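Local coordinates for beta-glucosidase (Chaetomella raphigera, PDB 6JXG), which probably hydrolyses terminal, non-reducing beta-D-glucosyl residues with release of beta-D-glucose, as a secreted family 3 glycoside hydrolase of cellulose degradation, at residues K155-N160 with L181-F186; D232-H237 with D254-N259; Y392-L397 with S511-A516; F571-G576 with A699-I704; V613-A618 with T667-R672. All coordinates share one frame; numbering follows the deposited sequence.

Contact 1: residues K155-N160 with L181-F186; sequences KHFIGN and LYLWPF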
# COMPACT_ATOMS: atom_id res chain seq x y z
N LYS A 155 -1.55 -9.57 0.39
CA LYS A 155 -2.03 -9.84 1.77
C LYS A 155 -2.85 -8.62 2.22
O LYS A 155 -2.63 -7.49 1.67
CB LYS A 155 -0.84 -10.14 2.69
CG LYS A 155 0.09 -9.00 3.05
CD LYS A 155 1.39 -9.49 3.71
CE LYS A 155 2.06 -8.30 4.35
NZ LYS A 155 3.32 -8.61 5.04
N HIS A 156 -3.72 -8.72 3.21
CA HIS A 156 -4.14 -9.85 3.99
C HIS A 156 -5.63 -10.03 3.64
O HIS A 156 -6.44 -9.08 3.75
CB HIS A 156 -4.03 -9.54 5.49
CG HIS A 156 -2.71 -8.96 5.88
ND1 HIS A 156 -2.41 -7.62 5.73
CD2 HIS A 156 -1.60 -9.54 6.39
CE1 HIS A 156 -1.18 -7.40 6.16
NE2 HIS A 156 -0.68 -8.54 6.59
N PHE A 157 -5.95 -11.19 3.09
CA PHE A 157 -7.28 -11.48 2.62
C PHE A 157 -8.16 -12.01 3.80
O PHE A 157 -7.94 -13.13 4.25
CB PHE A 157 -7.22 -12.58 1.53
CG PHE A 157 -8.58 -12.87 0.89
CD1 PHE A 157 -9.03 -12.07 -0.11
CD2 PHE A 157 -9.40 -13.93 1.37
CE1 PHE A 157 -10.30 -12.31 -0.73
CE2 PHE A 157 -10.65 -14.18 0.78
CZ PHE A 157 -11.09 -13.34 -0.26
N ILE A 158 -9.14 -11.27 4.31
CA ILE A 158 -9.60 -9.99 3.87
C ILE A 158 -10.40 -9.39 5.07
O ILE A 158 -10.81 -10.12 5.99
CB ILE A 158 -10.52 -10.16 2.59
CG1 ILE A 158 -10.74 -8.80 1.89
CG2 ILE A 158 -11.82 -10.87 2.96
CD1 ILE A 158 -11.23 -8.86 0.45
N GLY A 159 -10.70 -8.09 5.02
CA GLY A 159 -11.43 -7.42 6.10
C GLY A 159 -10.65 -7.16 7.36
O GLY A 159 -11.26 -6.92 8.41
N ASN A 160 -9.31 -7.18 7.30
CA ASN A 160 -8.46 -6.84 8.49
C ASN A 160 -8.19 -5.35 8.46
O ASN A 160 -7.11 -4.88 8.15
CB ASN A 160 -7.22 -7.68 8.43
CG ASN A 160 -6.23 -7.40 9.52
OD1 ASN A 160 -6.59 -6.94 10.64
ND2 ASN A 160 -4.99 -7.73 9.25
N LEU A 181 -15.36 -2.83 -3.36
CA LEU A 181 -14.45 -2.07 -2.55
C LEU A 181 -13.28 -2.99 -2.10
O LEU A 181 -12.21 -2.91 -2.69
CB LEU A 181 -15.21 -1.44 -1.41
CG LEU A 181 -14.50 -0.44 -0.62
CD1 LEU A 181 -13.94 0.61 -1.62
CD2 LEU A 181 -15.45 0.14 0.40
N TYR A 182 -13.51 -3.89 -1.15
CA TYR A 182 -12.42 -4.63 -0.51
C TYR A 182 -11.77 -5.72 -1.40
O TYR A 182 -10.58 -5.89 -1.42
CB TYR A 182 -12.88 -5.21 0.88
CG TYR A 182 -13.33 -4.09 1.78
CD1 TYR A 182 -12.40 -3.26 2.37
CD2 TYR A 182 -14.69 -3.72 1.85
CE1 TYR A 182 -12.80 -2.17 3.15
CE2 TYR A 182 -15.08 -2.61 2.57
CZ TYR A 182 -14.14 -1.83 3.24
OH TYR A 182 -14.48 -0.66 3.99
N LEU A 183 -12.57 -6.43 -2.14
CA LEU A 183 -12.06 -7.44 -3.11
C LEU A 183 -11.32 -6.88 -4.33
O LEU A 183 -10.40 -7.53 -4.88
CB LEU A 183 -13.22 -8.35 -3.55
CG LEU A 183 -12.78 -9.61 -4.32
CD1 LEU A 183 -11.97 -10.51 -3.40
CD2 LEU A 183 -14.02 -10.31 -4.91
N TRP A 184 -11.71 -5.68 -4.73
CA TRP A 184 -11.30 -5.14 -5.99
C TRP A 184 -9.74 -5.14 -6.20
O TRP A 184 -9.21 -5.65 -7.19
CB TRP A 184 -11.92 -3.80 -6.14
CG TRP A 184 -11.57 -3.06 -7.38
CD1 TRP A 184 -10.35 -2.58 -7.77
CD2 TRP A 184 -12.50 -2.67 -8.43
NE1 TRP A 184 -10.45 -1.94 -9.00
CE2 TRP A 184 -11.76 -2.01 -9.43
CE3 TRP A 184 -13.88 -2.80 -8.58
CZ2 TRP A 184 -12.35 -1.47 -10.57
CZ3 TRP A 184 -14.49 -2.29 -9.75
CH2 TRP A 184 -13.73 -1.61 -10.71
N PRO A 185 -8.97 -4.71 -5.19
CA PRO A 185 -7.52 -4.81 -5.39
C PRO A 185 -6.99 -6.21 -5.39
O PRO A 185 -5.97 -6.45 -6.05
CB PRO A 185 -6.91 -4.07 -4.23
CG PRO A 185 -8.05 -3.61 -3.40
CD PRO A 185 -9.36 -3.92 -4.02
N PHE A 186 -7.64 -7.13 -4.68
CA PHE A 186 -7.23 -8.52 -4.79
C PHE A 186 -7.52 -9.09 -6.17
O PHE A 186 -6.71 -9.85 -6.75
CB PHE A 186 -7.84 -9.40 -3.71
CG PHE A 186 -7.21 -9.22 -2.37
CD1 PHE A 186 -6.03 -9.89 -2.05
CD2 PHE A 186 -7.78 -8.37 -1.43
CE1 PHE A 186 -5.44 -9.77 -0.83
CE2 PHE A 186 -7.20 -8.25 -0.18
CZ PHE A 186 -6.02 -8.99 0.15

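Contact 2: residues D232-H237 with D254-N259; sequences DWAAQH and DNFGDN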
# COMPACT_ATOMS: atom_id res chain seq x y z
N ASP A 232 -1.61 -16.14 7.43
CA ASP A 232 -0.88 -15.22 8.26
C ASP A 232 -0.32 -16.06 9.42
O ASP A 232 -0.71 -17.23 9.60
CB ASP A 232 -1.76 -14.03 8.68
CG ASP A 232 -0.96 -12.76 9.00
OD1 ASP A 232 0.23 -12.88 9.35
OD2 ASP A 232 -1.55 -11.64 8.96
N TRP A 233 0.62 -15.47 10.17
CA TRP A 233 1.46 -16.24 11.03
C TRP A 233 0.67 -16.69 12.25
O TRP A 233 0.27 -15.91 13.10
CB TRP A 233 2.75 -15.54 11.37
CG TRP A 233 3.93 -15.92 10.51
CD1 TRP A 233 5.18 -16.13 10.97
CD2 TRP A 233 4.02 -16.04 9.06
NE1 TRP A 233 6.04 -16.43 9.95
CE2 TRP A 233 5.36 -16.37 8.76
CE3 TRP A 233 3.12 -15.87 8.00
CZ2 TRP A 233 5.82 -16.57 7.45
CZ3 TRP A 233 3.56 -16.07 6.71
CH2 TRP A 233 4.92 -16.41 6.44
N ALA A 234 0.50 -18.02 12.30
CA ALA A 234 -0.32 -18.71 13.29
C ALA A 234 -1.81 -18.32 13.17
O ALA A 234 -2.52 -18.24 14.19
CB ALA A 234 0.20 -18.51 14.71
N ALA A 235 -2.27 -18.04 11.95
CA ALA A 235 -3.68 -17.68 11.71
C ALA A 235 -4.48 -18.95 11.39
O ALA A 235 -5.70 -18.91 11.23
CB ALA A 235 -3.84 -16.62 10.60
N GLN A 236 -3.80 -20.12 11.34
CA GLN A 236 -4.50 -21.40 11.13
C GLN A 236 -5.04 -21.83 12.52
O GLN A 236 -4.33 -21.69 13.51
CB GLN A 236 -3.57 -22.50 10.61
CG GLN A 236 -4.14 -23.89 10.51
CD GLN A 236 -3.11 -24.92 10.04
OE1 GLN A 236 -3.36 -25.71 9.12
NE2 GLN A 236 -1.96 -24.90 10.67
N HIS A 237 -6.26 -22.36 12.58
CA HIS A 237 -6.90 -22.74 13.83
C HIS A 237 -7.16 -24.21 13.95
O HIS A 237 -7.18 -24.71 15.07
CB HIS A 237 -8.26 -22.01 14.03
CG HIS A 237 -8.05 -20.56 14.19
ND1 HIS A 237 -7.88 -19.98 15.42
CD2 HIS A 237 -7.75 -19.61 13.28
CE1 HIS A 237 -7.57 -18.70 15.27
NE2 HIS A 237 -7.47 -18.46 13.97
N ASP A 254 3.92 -23.99 13.31
CA ASP A 254 3.49 -24.16 14.67
C ASP A 254 2.92 -22.84 15.21
O ASP A 254 2.84 -21.78 14.49
CB ASP A 254 4.61 -24.70 15.57
CG ASP A 254 5.80 -23.76 15.69
OD1 ASP A 254 6.71 -24.18 16.42
OD2 ASP A 254 5.82 -22.62 15.11
N ASN A 255 2.51 -22.85 16.47
CA ASN A 255 1.95 -21.62 17.02
C ASN A 255 3.06 -20.76 17.61
O ASN A 255 3.30 -20.83 18.82
CB ASN A 255 0.86 -21.91 18.04
CG ASN A 255 0.32 -20.65 18.71
OD1 ASN A 255 -0.10 -20.67 19.87
ND2 ASN A 255 0.44 -19.52 18.04
N PHE A 256 3.74 -20.00 16.73
CA PHE A 256 4.88 -19.16 17.09
C PHE A 256 5.84 -19.85 18.00
O PHE A 256 6.28 -19.32 19.05
CB PHE A 256 4.42 -17.80 17.71
CG PHE A 256 4.07 -16.75 16.69
CD1 PHE A 256 5.05 -16.19 15.91
CD2 PHE A 256 2.73 -16.32 16.51
CE1 PHE A 256 4.74 -15.22 14.96
CE2 PHE A 256 2.45 -15.33 15.59
CZ PHE A 256 3.43 -14.80 14.81
N GLY A 257 6.22 -21.06 17.60
CA GLY A 257 7.35 -21.69 18.25
C GLY A 257 7.03 -22.75 19.29
O GLY A 257 7.96 -23.28 19.90
N ASP A 258 5.77 -23.15 19.39
CA ASP A 258 5.33 -24.17 20.36
C ASP A 258 5.56 -25.63 19.98
O ASP A 258 5.33 -26.55 20.83
CB ASP A 258 3.88 -23.98 20.83
CG ASP A 258 2.83 -24.49 19.87
OD1 ASP A 258 1.70 -24.73 20.39
OD2 ASP A 258 3.07 -24.61 18.65
N ASN A 259 6.04 -25.84 18.75
CA ASN A 259 6.43 -27.15 18.28
C ASN A 259 5.23 -28.00 18.11
O ASN A 259 5.34 -29.18 18.07
CB ASN A 259 7.45 -27.80 19.24
CG ASN A 259 8.20 -28.94 18.60
OD1 ASN A 259 8.43 -29.00 17.35
ND2 ASN A 259 8.54 -29.94 19.46

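Contact 3: residues Y392-L397 with S511-A516; sequences YLVAPL and SGNGLA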
# COMPACT_ATOMS: atom_id res chain seq x y z
N TYR A 392 20.86 3.48 6.06
CA TYR A 392 21.17 4.87 6.45
C TYR A 392 19.80 5.53 6.40
O TYR A 392 18.84 4.94 5.89
CB TYR A 392 22.15 5.52 5.45
CG TYR A 392 21.66 5.61 4.04
CD1 TYR A 392 20.86 6.67 3.61
CD2 TYR A 392 21.96 4.61 3.12
CE1 TYR A 392 20.37 6.73 2.32
CE2 TYR A 392 21.49 4.68 1.81
CZ TYR A 392 20.66 5.74 1.43
OH TYR A 392 20.17 5.81 0.10
N LEU A 393 19.64 6.70 6.99
CA LEU A 393 18.36 7.43 6.85
C LEU A 393 18.74 8.89 6.69
O LEU A 393 19.33 9.47 7.63
CB LEU A 393 17.45 7.22 8.06
CG LEU A 393 16.19 8.12 8.11
CD1 LEU A 393 15.35 7.91 6.87
CD2 LEU A 393 15.40 7.85 9.38
N VAL A 394 18.51 9.46 5.52
CA VAL A 394 18.72 10.89 5.33
C VAL A 394 17.60 11.70 6.06
O VAL A 394 16.46 11.73 5.62
CB VAL A 394 18.77 11.30 3.85
CG1 VAL A 394 19.08 12.80 3.76
CG2 VAL A 394 19.77 10.49 3.08
N ALA A 395 17.93 12.29 7.20
CA ALA A 395 16.98 13.13 7.90
C ALA A 395 16.86 14.50 7.24
O ALA A 395 17.76 14.93 6.56
CB ALA A 395 17.39 13.29 9.34
N PRO A 396 15.76 15.21 7.49
CA PRO A 396 15.64 16.55 6.85
C PRO A 396 16.88 17.45 7.06
O PRO A 396 17.38 18.07 6.14
CB PRO A 396 14.43 17.14 7.55
CG PRO A 396 13.55 15.96 7.79
CD PRO A 396 14.54 14.84 8.20
N LEU A 397 17.36 17.53 8.31
CA LEU A 397 18.51 18.40 8.58
C LEU A 397 19.81 17.96 7.87
O LEU A 397 20.64 18.81 7.46
CB LEU A 397 18.71 18.55 10.11
CG LEU A 397 19.85 19.48 10.51
CD1 LEU A 397 19.48 20.89 10.03
CD2 LEU A 397 20.11 19.42 11.99
N SER A 511 14.21 9.73 2.51
CA SER A 511 13.22 10.74 2.95
C SER A 511 13.71 12.20 2.84
O SER A 511 13.12 13.02 2.11
CB SER A 511 12.78 10.44 4.41
OG SER A 511 11.85 11.40 4.89
N GLY A 512 14.73 12.54 3.60
CA GLY A 512 15.20 13.91 3.69
C GLY A 512 15.75 14.45 2.37
O GLY A 512 15.65 15.67 2.11
N ASN A 513 16.30 13.58 1.52
CA ASN A 513 16.66 14.02 0.14
C ASN A 513 15.45 14.37 -0.74
O ASN A 513 15.39 15.46 -1.39
CB ASN A 513 17.57 13.01 -0.56
CG ASN A 513 19.00 13.12 -0.06
OD1 ASN A 513 19.44 14.19 0.35
ND2 ASN A 513 19.74 12.05 -0.15
N GLY A 514 14.43 13.53 -0.66
CA GLY A 514 13.27 13.83 -1.40
C GLY A 514 12.65 15.13 -0.92
O GLY A 514 12.25 15.99 -1.71
N LEU A 515 12.59 15.32 0.38
CA LEU A 515 12.03 16.56 0.94
C LEU A 515 12.78 17.81 0.48
O LEU A 515 12.15 18.82 0.11
CB LEU A 515 12.07 16.48 2.46
CG LEU A 515 11.66 17.75 3.17
CD1 LEU A 515 10.14 17.90 2.93
CD2 LEU A 515 12.01 17.82 4.69
N ALA A 516 14.11 17.78 0.57
CA ALA A 516 14.90 18.94 0.10
C ALA A 516 14.77 19.20 -1.37
O ALA A 516 14.81 20.36 -1.80
CB ALA A 516 16.36 18.76 0.43

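Contact 4: residues F571-G576 with A699-I704; sequences FEFGYG and ASSRDI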
# COMPACT_ATOMS: atom_id res chain seq x y z
N PHE A 571 -8.95 18.93 2.97
CA PHE A 571 -8.25 18.63 1.73
C PHE A 571 -8.81 17.29 1.23
O PHE A 571 -8.78 16.29 1.98
CB PHE A 571 -6.76 18.55 1.97
CG PHE A 571 -6.18 19.81 2.58
CD1 PHE A 571 -6.21 20.99 1.87
CD2 PHE A 571 -5.58 19.77 3.83
CE1 PHE A 571 -5.65 22.18 2.42
CE2 PHE A 571 -5.02 20.93 4.36
CZ PHE A 571 -5.08 22.13 3.66
N GLU A 572 -9.38 17.31 0.02
CA GLU A 572 -10.01 16.16 -0.55
C GLU A 572 -9.03 15.11 -1.08
O GLU A 572 -7.86 15.40 -1.42
CB GLU A 572 -10.98 16.61 -1.65
CG GLU A 572 -10.29 17.17 -2.89
CD GLU A 572 -9.99 18.68 -2.90
OE1 GLU A 572 -10.03 19.33 -1.83
OE2 GLU A 572 -9.68 19.17 -3.99
N PHE A 573 -9.54 13.90 -1.21
CA PHE A 573 -8.85 12.85 -1.96
C PHE A 573 -8.45 13.39 -3.32
O PHE A 573 -9.25 13.99 -3.99
CB PHE A 573 -9.77 11.65 -2.09
CG PHE A 573 -9.23 10.49 -2.93
CD1 PHE A 573 -8.44 9.46 -2.36
CD2 PHE A 573 -9.46 10.46 -4.29
CE1 PHE A 573 -7.93 8.42 -3.13
CE2 PHE A 573 -8.98 9.39 -5.06
CZ PHE A 573 -8.22 8.37 -4.48
N GLY A 574 -7.19 13.16 -3.68
CA GLY A 574 -6.65 13.56 -4.98
C GLY A 574 -6.16 14.97 -5.06
O GLY A 574 -5.68 15.42 -6.10
N TYR A 575 -6.24 15.68 -3.94
CA TYR A 575 -5.68 17.05 -3.87
C TYR A 575 -4.17 17.16 -3.69
O TYR A 575 -3.49 16.45 -2.89
CB TYR A 575 -6.40 17.81 -2.73
CG TYR A 575 -5.85 19.16 -2.41
CD1 TYR A 575 -4.93 19.31 -1.40
CD2 TYR A 575 -6.34 20.31 -3.04
CE1 TYR A 575 -4.46 20.55 -1.07
CE2 TYR A 575 -5.88 21.56 -2.67
CZ TYR A 575 -4.93 21.65 -1.69
OH TYR A 575 -4.41 22.85 -1.30
N GLY A 576 -3.59 18.12 -4.38
CA GLY A 576 -2.20 18.47 -4.15
C GLY A 576 -1.89 19.74 -4.92
O GLY A 576 -2.40 19.89 -6.02
N ALA A 699 -8.26 17.88 -11.35
CA ALA A 699 -7.07 17.87 -10.56
C ALA A 699 -7.23 17.18 -9.18
O ALA A 699 -6.24 16.99 -8.50
CB ALA A 699 -6.62 19.31 -10.40
N SER A 700 -8.44 16.77 -8.82
CA SER A 700 -8.75 16.17 -7.54
C SER A 700 -10.17 15.62 -7.62
O SER A 700 -10.84 15.81 -8.63
CB SER A 700 -8.61 17.14 -6.34
OG SER A 700 -9.80 17.83 -6.11
N SER A 701 -10.61 14.87 -6.59
CA SER A 701 -11.99 14.47 -6.47
C SER A 701 -12.97 15.61 -6.39
O SER A 701 -14.16 15.36 -6.52
CB SER A 701 -12.28 13.54 -5.25
OG SER A 701 -12.05 14.13 -3.99
N ARG A 702 -12.55 16.81 -6.11
CA ARG A 702 -13.43 17.97 -6.08
C ARG A 702 -13.06 19.11 -7.03
O ARG A 702 -13.96 19.91 -7.32
CB ARG A 702 -13.56 18.51 -4.63
CG ARG A 702 -14.40 17.53 -3.82
CD ARG A 702 -14.84 18.05 -2.49
NE ARG A 702 -15.55 16.99 -1.81
CZ ARG A 702 -16.64 17.16 -1.05
NH1 ARG A 702 -17.16 18.41 -0.75
NH2 ARG A 702 -17.19 16.12 -0.58
N ASP A 703 -11.81 19.17 -7.53
CA ASP A 703 -11.41 20.19 -8.52
C ASP A 703 -11.62 19.68 -9.97
O ASP A 703 -10.68 19.29 -10.71
CB ASP A 703 -10.00 20.62 -8.23
CG ASP A 703 -9.52 21.76 -9.05
OD1 ASP A 703 -10.36 22.36 -9.76
OD2 ASP A 703 -8.32 22.12 -9.02
N ILE A 704 -12.90 19.57 -10.30
CA ILE A 704 -13.33 19.03 -11.54
C ILE A 704 -13.37 20.16 -12.57
O ILE A 704 -14.05 21.20 -12.39
CB ILE A 704 -14.70 18.38 -11.41
CG1 ILE A 704 -14.67 17.18 -10.43
CG2 ILE A 704 -15.15 17.92 -12.79
CD1 ILE A 704 -13.67 16.09 -10.79
O HOH W 1 -5.24 18.85 -6.65

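Contact 5: residues V613-A618 with T667-R672; sequences VATVTA and TFNLRR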
# COMPACT_ATOMS: atom_id res chain seq x y z
N VAL A 613 -12.78 -1.05 -23.05
CA VAL A 613 -14.00 -0.75 -23.82
C VAL A 613 -14.13 0.71 -24.21
O VAL A 613 -14.90 1.04 -25.10
CB VAL A 613 -15.28 -1.26 -23.12
CG1 VAL A 613 -15.18 -2.79 -22.96
CG2 VAL A 613 -15.47 -0.64 -21.75
N ALA A 614 -13.37 1.61 -23.58
CA ALA A 614 -13.54 3.04 -23.85
C ALA A 614 -12.29 3.79 -23.46
O ALA A 614 -11.49 3.31 -22.67
CB ALA A 614 -14.71 3.59 -23.05
N THR A 615 -12.10 4.97 -24.05
CA THR A 615 -10.97 5.77 -23.72
C THR A 615 -11.41 7.23 -23.63
O THR A 615 -12.21 7.68 -24.45
CB THR A 615 -9.93 5.66 -24.85
OG1 THR A 615 -9.39 4.36 -24.84
CG2 THR A 615 -8.77 6.58 -24.61
N VAL A 616 -10.86 7.93 -22.64
CA VAL A 616 -11.15 9.34 -22.40
C VAL A 616 -9.81 10.08 -22.49
O VAL A 616 -8.75 9.52 -22.02
CB VAL A 616 -11.77 9.50 -20.99
CG1 VAL A 616 -11.86 10.95 -20.55
CG2 VAL A 616 -13.10 8.77 -20.91
N THR A 617 -9.80 11.29 -23.10
CA THR A 617 -8.63 12.09 -23.10
C THR A 617 -8.90 13.51 -22.73
O THR A 617 -10.04 13.96 -22.73
CB THR A 617 -7.81 12.06 -24.41
OG1 THR A 617 -8.45 12.84 -25.41
CG2 THR A 617 -7.63 10.59 -24.90
N ALA A 618 -7.81 14.21 -22.44
CA ALA A 618 -7.90 15.66 -22.21
C ALA A 618 -6.57 16.28 -22.47
O ALA A 618 -5.51 15.58 -22.50
CB ALA A 618 -8.40 15.99 -20.79
N THR A 667 -4.51 10.45 -20.92
CA THR A 667 -5.31 9.37 -21.49
C THR A 667 -5.75 8.45 -20.40
O THR A 667 -4.91 8.07 -19.55
CB THR A 667 -4.47 8.64 -22.53
OG1 THR A 667 -4.27 9.55 -23.62
CG2 THR A 667 -5.13 7.40 -23.00
N PHE A 668 -7.04 8.12 -20.40
CA PHE A 668 -7.58 7.18 -19.43
C PHE A 668 -8.23 6.04 -20.19
O PHE A 668 -9.24 6.28 -20.81
CB PHE A 668 -8.64 7.84 -18.49
CG PHE A 668 -8.21 9.19 -17.97
CD1 PHE A 668 -7.17 9.29 -17.02
CD2 PHE A 668 -8.74 10.36 -18.50
CE1 PHE A 668 -6.78 10.54 -16.49
CE2 PHE A 668 -8.28 11.62 -18.02
CZ PHE A 668 -7.31 11.71 -17.00
N ASN A 669 -7.67 4.83 -20.10
CA ASN A 669 -8.30 3.63 -20.69
C ASN A 669 -9.17 2.87 -19.69
O ASN A 669 -8.71 2.53 -18.58
CB ASN A 669 -7.20 2.74 -21.26
CG ASN A 669 -6.43 3.42 -22.36
OD1 ASN A 669 -7.03 3.95 -23.32
ND2 ASN A 669 -5.11 3.46 -22.23
N LEU A 670 -10.42 2.68 -20.06
CA LEU A 670 -11.42 2.13 -19.19
C LEU A 670 -11.69 0.66 -19.51
O LEU A 670 -11.94 0.27 -20.68
CB LEU A 670 -12.74 2.91 -19.27
CG LEU A 670 -12.67 4.33 -18.78
CD1 LEU A 670 -13.89 5.12 -19.28
CD2 LEU A 670 -12.64 4.33 -17.25
N ARG A 671 -11.57 -0.16 -18.48
CA ARG A 671 -11.93 -1.57 -18.60
C ARG A 671 -13.44 -1.70 -18.48
O ARG A 671 -14.10 -0.87 -17.86
CB ARG A 671 -11.27 -2.37 -17.46
CG ARG A 671 -9.74 -2.41 -17.50
CD ARG A 671 -9.19 -2.93 -16.20
NE ARG A 671 -9.58 -2.04 -15.07
CZ ARG A 671 -9.18 -2.28 -13.84
NH1 ARG A 671 -8.38 -3.31 -13.55
NH2 ARG A 671 -9.62 -1.51 -12.88
N ARG A 672 -14.01 -2.76 -18.99
CA ARG A 672 -15.42 -2.99 -18.78
C ARG A 672 -15.78 -2.95 -17.31
O ARG A 672 -16.81 -2.40 -16.92
CB ARG A 672 -15.82 -4.38 -19.41
CG ARG A 672 -17.27 -4.76 -19.16
CD ARG A 672 -17.91 -5.75 -20.19
NE ARG A 672 -16.92 -6.29 -21.06
CZ ARG A 672 -16.76 -6.15 -22.36
NH1 ARG A 672 -17.61 -5.57 -23.17
NH2 ARG A 672 -15.69 -6.69 -22.84

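Contact 1: residues K155-N160 with L181-F186
The F186 ring is the main bump of this contact. It stands up from the segment L181-F186 and enters the hollow under the backbone at K155-F157. Its CZ tip reaches 3.6 Å from H156 O, and K155 C lies at the ring edge. F157 covers one face of that ring. Its CG is anti to its own backbone N (chi1 -176°), which puts CD1 over the centre of the F186 ring. The pair is a T-shaped (edge-to-face) stack, with F157 as the edge, centroids 5.4 Å apart and planes at 89°. Further out, F157 CE1 meets L183 CD1 at 3.6 Å, in the plane of the F157 ring. I158 fills the notch between Y182 and F186. Its extended chain carries CD1 to 3.6 Å from Y182 O and 4.0 Å from F186 CD2. The peptide bonds before H156 and I158 are cis. No hydrogen bond crosses, so the contact is apolar packing. It packs strand 151-157, the first strand of a beta-alpha-beta unit of the TIM-barrel-type domain, against helices 175-182 and 184-191. Strand 196-199 is the parallel partner alongside F157, and helix 214-222 touches F157, I158 and L183.

Contact 2: residues D232-H237 with D254-N259
Two loops of the TIM-barrel-type domain meet here. D232-A235 is a type II beta turn just after strand 228-231, and D254-N259 is a coiled loop that includes an inverse gamma turn centred on N255. Their backbones come closest at A234 and N255.

Packing between the loops is mainly apolar. F256 reaches toward the turn and meets W233 and A234. Its CZ lies 3.6 Å from W233 CB, and its CD2 lies 3.8 Å from A234 CB. The two aromatic side chains cross at about a right angle, with F256 CE1 at the edge of the indole. A234 CB also makes a van der Waals contact with N255 ND2. W34 adds a third aromatic side chain, edge-to-face with F256 and meeting W233 too.

The hydrogen bonds run within each loop and fix its shape. A235 N binds D232 O and closes the turn. W233 N binds D232 OD1, on the anti lone pair. In the other loop, D254 OD1 accepts N259 N at 2.9 Å, while its OD2 is held by W34 N. D258 OD2 accepts from N255 N, which meets it from above the carboxylate plane.

W233 itself is held at both ends, its NE1 bonded to V40 O and its O to Y201 OH. The same W233 O lies 3.4 Å from F256 CE2.

Contact 3: residues Y392-L397 with S511-A516
The backbone of 392-397 runs past the first turn of helix 511-519 and comes nearest at P396 and G512, whose CA atoms are 4.1 Å apart. One hydrogen bond crosses, from G512 N to V394 O, 2.8 Å long. It is bent, 137° at the hydrogen, and the donor sits above the carbonyl plane. G512 allows this approach, since a CB here would clash with V394 O and A395 O.

Side chains pack on both flanks of that point. V394 crosses N513 at about a right angle. Its CG1 is anti to the backbone N, and its CG2 lies 3.6 Å from N513 ND2. The two methyls thus lie against the amide. That amide is fixed by E510 OE1, which takes a hydrogen bond from ND2. L515 CD2 packs 3.8 Å from P396 CB, and F435 of strand 431-438 touches both residues. S511 OG is bonded to H378.

A395 is the N-cap of helix 396-406, so the start of one helix lies against the first turn of another. Both belong to the family 3 C-terminal domain, an alpha/beta sandwich in which helices flank a six-stranded, mostly parallel sheet.

Contact 4: residues F571-G576 with A699-I704
Serine hydroxyls carry most of the hydrogen bonding. S700 OG donates to E572 OE2 at 2.5 Å, a very short bond on the anti lone pair. The E572 chain bends to get there, with chi1 69° and chi2 -89°. S700 OG also accepts from R702 N and from D703 N, an ST turn and an ST motif on one oxygen. Three bonds therefore grip it. Donation from both amides would make the hydroxyl a better donor to the carboxylate.

F573 O is a double acceptor. It takes S701 N at 3.1 Å and S701 OG at 2.8 Å, both in the carbonyl plane.

These bonds join two turns from different parts of the fold. E572-Y575 is a type II beta turn, in a segment of the family 3 C-terminal domain. The loop 699-704 links strands 692-698 and 704-711 of the fibronectin type III-like domain.

Two carbonyls are pressed together, G574 O and A699 O, 2.9 Å apart. Q633 NE2 donates to G574 O. A water links A699 O to G576 N, donating to the first and accepting from the second.

Apolar contact is slight. R702 CB lies 3.9 Å from E572 CG. The R702 guanidinium turns elsewhere, to a salt bridge with D563, and F573 stacks on Y559.

Contact 5: residues V613-A618 with T667-R672
V613 N donates to L670 O at 2.8 Å, nearly along the C=O axis. V613 CG1 lies over one face of the R672 guanidinium, which pairs with D611. A614 N makes a weak bond to the same L670 O, so V613 and A614 both face L670 as a classic beta bulge. A614 O then accepts L670 N at 2.9 Å. T615 forms a non-hydrogen-bonded pair with N669, but their side chains join: T615 OG1 donates to N669 OD1 at 2.8 Å, in the carbonyl plane. V616 pairs with F668 through two backbone bonds, V616 N to F668 O and F668 N to V616 O. The strands are antiparallel, in the three-stranded sheet of the fibronectin type III-like beta sandwich. A614, V616, F668 and L670 share one face. F668 and L670 pack on strand 628-637 of the other sheet. V616 CG1 meets F668 CD2 at 3.8 Å. T617 CG2 lies 3.7 Å from T667 OG1. The hydroxyl of T617 bonds to T588.

Overall arrangement
Contacts 1 and 2 share the TIM-barrel-type domain and touch where H156 CD2 lies 3.3 Å from D232 OD2. Strand 151-157 ends in contact 1, and strand 228-231 just before contact 2. In TIM-type barrels the C-terminal strand ends usually border the active site, so this is its probable side. Contact 1 touches contact 5, W184 CZ2 lying 3.6 Å from R671 NH2, bringing the barrel against the fibronectin type III-like domain. Contact 4 joins that domain to the C-terminal alpha/beta domain, its centre 20 Å from that of contact 5. Contact 3 lies in the alpha/beta domain. The L515 side chain is about 13 Å from the O-linked mannose on T431, a glycan, not a substrate.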